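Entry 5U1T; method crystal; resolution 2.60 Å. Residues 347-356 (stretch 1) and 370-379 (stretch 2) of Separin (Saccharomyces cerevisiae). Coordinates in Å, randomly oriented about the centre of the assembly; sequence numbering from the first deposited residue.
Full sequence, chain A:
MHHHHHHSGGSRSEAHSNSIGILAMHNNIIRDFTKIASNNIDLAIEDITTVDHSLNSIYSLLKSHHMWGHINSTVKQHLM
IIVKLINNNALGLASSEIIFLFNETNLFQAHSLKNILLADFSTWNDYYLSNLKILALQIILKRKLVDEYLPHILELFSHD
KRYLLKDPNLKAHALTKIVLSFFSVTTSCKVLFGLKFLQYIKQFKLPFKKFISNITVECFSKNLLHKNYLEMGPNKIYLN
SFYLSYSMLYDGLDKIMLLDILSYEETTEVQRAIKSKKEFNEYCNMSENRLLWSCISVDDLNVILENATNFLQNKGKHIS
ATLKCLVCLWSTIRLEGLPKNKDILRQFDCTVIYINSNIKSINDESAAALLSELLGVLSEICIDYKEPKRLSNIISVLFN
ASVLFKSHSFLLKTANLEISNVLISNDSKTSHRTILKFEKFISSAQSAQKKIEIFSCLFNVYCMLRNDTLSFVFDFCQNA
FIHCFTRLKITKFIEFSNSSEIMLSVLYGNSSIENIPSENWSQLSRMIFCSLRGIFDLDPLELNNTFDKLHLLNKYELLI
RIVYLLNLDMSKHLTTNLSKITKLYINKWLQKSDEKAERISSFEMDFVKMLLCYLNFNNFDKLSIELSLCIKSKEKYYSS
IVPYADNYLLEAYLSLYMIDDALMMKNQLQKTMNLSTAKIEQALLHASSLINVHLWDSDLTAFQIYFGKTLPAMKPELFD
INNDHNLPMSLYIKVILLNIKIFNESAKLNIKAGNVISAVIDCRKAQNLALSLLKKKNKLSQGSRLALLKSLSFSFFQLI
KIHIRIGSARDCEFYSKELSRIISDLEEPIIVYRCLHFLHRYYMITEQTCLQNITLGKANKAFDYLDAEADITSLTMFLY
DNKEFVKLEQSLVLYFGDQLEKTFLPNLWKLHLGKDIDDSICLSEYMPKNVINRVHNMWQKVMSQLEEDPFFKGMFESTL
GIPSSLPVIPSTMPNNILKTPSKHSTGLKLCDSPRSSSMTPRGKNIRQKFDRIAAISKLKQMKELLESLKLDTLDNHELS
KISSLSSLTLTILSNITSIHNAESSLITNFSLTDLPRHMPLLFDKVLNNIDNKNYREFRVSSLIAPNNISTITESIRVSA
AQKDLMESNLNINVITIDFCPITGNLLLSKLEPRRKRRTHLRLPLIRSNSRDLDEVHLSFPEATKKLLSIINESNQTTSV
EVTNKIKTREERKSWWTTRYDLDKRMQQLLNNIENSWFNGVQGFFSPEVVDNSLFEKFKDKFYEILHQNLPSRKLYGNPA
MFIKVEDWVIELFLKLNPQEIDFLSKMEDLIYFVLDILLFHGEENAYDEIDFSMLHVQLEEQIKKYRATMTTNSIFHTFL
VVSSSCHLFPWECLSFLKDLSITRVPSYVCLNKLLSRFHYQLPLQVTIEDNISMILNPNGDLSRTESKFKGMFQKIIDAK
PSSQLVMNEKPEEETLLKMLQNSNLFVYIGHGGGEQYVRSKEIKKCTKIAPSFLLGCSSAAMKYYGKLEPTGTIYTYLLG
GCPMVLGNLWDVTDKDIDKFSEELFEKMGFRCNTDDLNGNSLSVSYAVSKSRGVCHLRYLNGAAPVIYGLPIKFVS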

# COMPACT_ATOMS: atom_id res chain seq x y z
N GLN A 347 54.59 -35.27 -0.14
CA GLN A 347 54.96 -35.45 -1.54
C GLN A 347 53.73 -35.24 -2.41
O GLN A 347 53.81 -34.61 -3.47
N PHE A 348 52.59 -35.75 -1.95
CA PHE A 348 51.33 -35.59 -2.67
C PHE A 348 51.06 -34.12 -2.88
O PHE A 348 51.03 -33.65 -4.01
N ASP A 349 50.87 -33.42 -1.76
CA ASP A 349 50.63 -31.98 -1.77
C ASP A 349 51.60 -31.29 -2.72
O ASP A 349 51.22 -30.43 -3.50
N CYS A 350 52.85 -31.72 -2.69
CA CYS A 350 53.86 -31.15 -3.57
C CYS A 350 53.65 -31.55 -5.04
O CYS A 350 53.73 -30.70 -5.93
N THR A 351 53.38 -32.83 -5.28
CA THR A 351 53.21 -33.33 -6.64
C THR A 351 52.03 -32.63 -7.31
O THR A 351 52.06 -32.39 -8.52
N VAL A 352 51.02 -32.28 -6.52
CA VAL A 352 49.83 -31.65 -7.08
C VAL A 352 50.00 -30.14 -7.22
O VAL A 352 49.22 -29.49 -7.92
N ILE A 353 51.00 -29.58 -6.56
CA ILE A 353 51.30 -28.17 -6.77
C ILE A 353 52.11 -28.09 -8.06
O ILE A 353 51.95 -27.17 -8.85
N TYR A 354 52.96 -29.09 -8.27
CA TYR A 354 53.78 -29.17 -9.48
C TYR A 354 52.93 -29.24 -10.74
O TYR A 354 53.15 -28.50 -11.70
N ILE A 355 51.96 -30.15 -10.73
CA ILE A 355 51.09 -30.35 -11.87
C ILE A 355 50.34 -29.07 -12.19
O ILE A 355 50.34 -28.59 -13.32
N ASN A 356 49.69 -28.53 -11.17
CA ASN A 356 48.88 -27.33 -11.34
C ASN A 356 49.67 -26.17 -11.97
O ASN A 356 49.18 -25.45 -12.84
N LEU A 370 48.33 -37.92 -20.29
CA LEU A 370 49.20 -38.26 -19.16
C LEU A 370 48.72 -37.52 -17.91
O LEU A 370 48.70 -38.07 -16.80
N LEU A 371 48.33 -36.27 -18.11
CA LEU A 371 47.86 -35.42 -17.04
C LEU A 371 46.57 -35.99 -16.46
O LEU A 371 46.44 -36.10 -15.24
N SER A 372 45.62 -36.36 -17.32
CA SER A 372 44.34 -36.85 -16.85
C SER A 372 44.52 -38.11 -16.05
O SER A 372 43.85 -38.32 -15.04
N GLU A 373 45.43 -38.95 -16.51
CA GLU A 373 45.70 -40.21 -15.84
C GLU A 373 46.32 -39.99 -14.46
O GLU A 373 45.90 -40.61 -13.49
N LEU A 374 47.32 -39.11 -14.38
CA LEU A 374 47.96 -38.82 -13.10
C LEU A 374 46.92 -38.25 -12.11
O LEU A 374 46.90 -38.63 -10.94
N LEU A 375 46.06 -37.35 -12.59
CA LEU A 375 45.00 -36.78 -11.77
C LEU A 375 44.00 -37.84 -11.34
O LEU A 375 43.44 -37.78 -10.25
N GLY A 376 43.80 -38.83 -12.20
CA GLY A 376 42.91 -39.93 -11.88
C GLY A 376 43.42 -40.85 -10.79
O GLY A 376 42.68 -41.25 -9.90
N VAL A 377 44.71 -41.19 -10.85
CA VAL A 377 45.26 -42.13 -9.89
C VAL A 377 45.41 -41.44 -8.54
O VAL A 377 45.29 -42.07 -7.49
N LEU A 378 45.64 -40.13 -8.59
CA LEU A 378 45.75 -39.32 -7.38
C LEU A 378 44.41 -39.17 -6.65
O LEU A 378 44.37 -39.16 -5.42
N SER A 379 43.33 -39.03 -7.41
CA SER A 379 42.00 -38.90 -6.82
C SER A 379 41.61 -40.18 -6.09
O SER A 379 40.97 -40.15 -5.04

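Two nearly antiparallel helices of separin meet through a small, wholly apolar contact in which Ile355 of one helix and Leu378 of the other act as reciprocal knobs, with no hydrogen bond between the stretches. The helix axes run at 155° to each other and approach to 11.8 Å, and the contacts between them are made by side chains. The backbone register pairs Phe348 with Leu378, Val352 with Leu375 and Ile355 with Leu371, at CA to CA distances of 8.2, 8.5 and 7.9 Å, and the two stretches together bury 307 Å².

Ile355 points toward the second helix, and its side chain (chi1 m, chi2 t) sits among Leu371, Leu374, Leu375 and Leu378. Its CG2 lies 3.3 Å from Leu371 CD1, the shortest contact across the stretches. The CD1 methyl of Ile355 reaches further into the hole, 3.5 Å from Leu374 CD2, 3.8 Å from Leu378 CD1 and 4.3 Å from Leu375 CD2. The leucines around it fall into two conformers: Leu371 and Leu374 have chi1 t and chi2 p, Leu375 and Leu378 have chi1 m and chi2 t. Leu374 points toward the first helix; Leu371 leaves its backbone sideways, but its end comes nearer; Leu375 likewise starts sideways and brings its end closer.

Leu378 answers from the other side. It points toward the first helix, and its side chain sits among Phe348, Thr351, Val352 and Ile355. Leu378 CD2 lies 3.5 Å from Phe348 CE2, approaching the ring obliquely. Phe348 leaves its helix sideways, but chi1 t and chi2 near -89° carry the end of the ring nearer to the second helix. Leu378 CD1 meets Val352 CG1 at 4.1 Å and, more loosely, Thr351 CG2 at 4.4 Å. Val352 (chi1 m) points sideways and gives up little surface to the contact. Because Ile355 and Leu378 also touch each other, the two knobs join into one continuous apolar patch; both are buried.

Thr351 (chi1 m) points toward the partner helix, yet its polar atom is engaged within its own: Thr351 OG1 donates a hydrogen bond to Gln347 OE1 at 2.7 Å, one turn back, while its methyl faces the leucine. On the second helix, Ser379 points away from the contact and, with chi1 p, its OG donates to Gly376 O at 2.6 Å, a bond back to its own backbone. The remaining polar side chains of the first stretch, Asp349, Tyr354 and Asn356, make no contact with the second, and each has a hydrogen bond elsewhere in the structure. Ser372 and Glu373 likewise lie out of reach of the first helix, and Gly376 has no side chain to contribute. The interface therefore rests on the fit of hydrocarbon surfaces, with the hydroxyls of Thr351 and Ser379 satisfied locally.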

# COMPACT_ATOMS: atom_id res chain seq x y z
CB GLN A 347 55.57 -36.83 -1.79
CG GLN A 347 56.77 -36.82 -2.75
CD GLN A 347 56.38 -36.48 -4.19
OE1 GLN A 347 55.50 -37.11 -4.78
NE2 GLN A 347 57.06 -35.48 -4.76
CB PHE A 348 50.17 -36.24 -1.91
CG PHE A 348 48.83 -36.08 -2.58
CD1 PHE A 348 48.03 -34.97 -2.33
CD2 PHE A 348 48.35 -37.04 -3.46
CE1 PHE A 348 46.79 -34.83 -2.93
CE2 PHE A 348 47.11 -36.89 -4.06
CZ PHE A 348 46.34 -35.79 -3.80
CB ASP A 349 50.76 -31.42 -0.36
CG ASP A 349 49.61 -31.83 0.53
OD1 ASP A 349 48.84 -32.72 0.11
OD2 ASP A 349 49.49 -31.28 1.64
CB CYS A 350 55.25 -31.57 -3.11
SG CYS A 350 56.56 -30.71 -3.97
CB THR A 351 53.00 -34.87 -6.68
OG1 THR A 351 54.27 -35.52 -6.53
CG2 THR A 351 52.40 -35.33 -7.99
CB VAL A 352 48.57 -31.94 -6.22
CG1 VAL A 352 48.53 -33.40 -5.79
CG2 VAL A 352 48.50 -31.03 -5.01
CB ILE A 353 52.07 -27.53 -5.57
CG1 ILE A 353 51.12 -26.80 -4.62
CG2 ILE A 353 53.07 -26.51 -6.06
CD1 ILE A 353 50.10 -27.66 -3.92
CB TYR A 354 54.71 -30.37 -9.43
CG TYR A 354 55.45 -30.61 -10.73
CD1 TYR A 354 56.37 -29.69 -11.20
CD2 TYR A 354 55.22 -31.76 -11.48
CE1 TYR A 354 57.06 -29.90 -12.39
CE2 TYR A 354 55.90 -31.98 -12.67
CZ TYR A 354 56.82 -31.04 -13.12
OH TYR A 354 57.50 -31.25 -14.30
CB ILE A 355 50.07 -31.44 -11.61
CG1 ILE A 355 50.76 -32.77 -11.31
CG2 ILE A 355 49.19 -31.61 -12.80
CD1 ILE A 355 49.79 -33.76 -10.73
CB ASN A 356 48.31 -26.89 -10.00
CG ASN A 356 47.28 -25.80 -10.15
OD1 ASN A 356 46.60 -25.72 -11.17
ND2 ASN A 356 47.16 -24.95 -9.13
CB LEU A 370 50.65 -37.90 -19.46
CG LEU A 370 51.55 -39.00 -20.01
CD1 LEU A 370 52.84 -38.41 -20.54
CD2 LEU A 370 51.84 -40.04 -18.94
CB LEU A 371 47.66 -33.99 -17.54
CG LEU A 371 46.92 -33.02 -16.63
CD1 LEU A 371 47.46 -33.09 -15.24
CD2 LEU A 371 47.07 -31.62 -17.16
CB SER A 372 43.38 -37.11 -18.01
OG SER A 372 42.22 -37.77 -17.52
CB GLU A 373 46.61 -41.07 -16.72
CG GLU A 373 47.08 -42.35 -16.06
CD GLU A 373 47.98 -43.17 -16.98
OE1 GLU A 373 48.13 -42.78 -18.16
OE2 GLU A 373 48.55 -44.19 -16.52
CB LEU A 374 49.13 -37.86 -13.29
CG LEU A 374 49.88 -37.43 -12.02
CD1 LEU A 374 50.37 -38.63 -11.22
CD2 LEU A 374 51.05 -36.53 -12.38
CB LEU A 375 44.30 -35.66 -12.51
CG LEU A 375 45.15 -34.40 -12.55
CD1 LEU A 375 44.46 -33.27 -13.30
CD2 LEU A 375 45.47 -34.00 -11.12
CB VAL A 377 46.62 -42.72 -10.36
CG1 VAL A 377 47.50 -41.63 -10.92
CG2 VAL A 377 47.33 -43.47 -9.24
CB LEU A 378 46.32 -37.94 -7.72
CG LEU A 378 47.81 -37.86 -8.04
CD1 LEU A 378 48.21 -36.46 -8.49
CD2 LEU A 378 48.63 -38.28 -6.84
CB SER A 379 40.96 -38.57 -7.90
OG SER A 379 40.90 -39.57 -8.89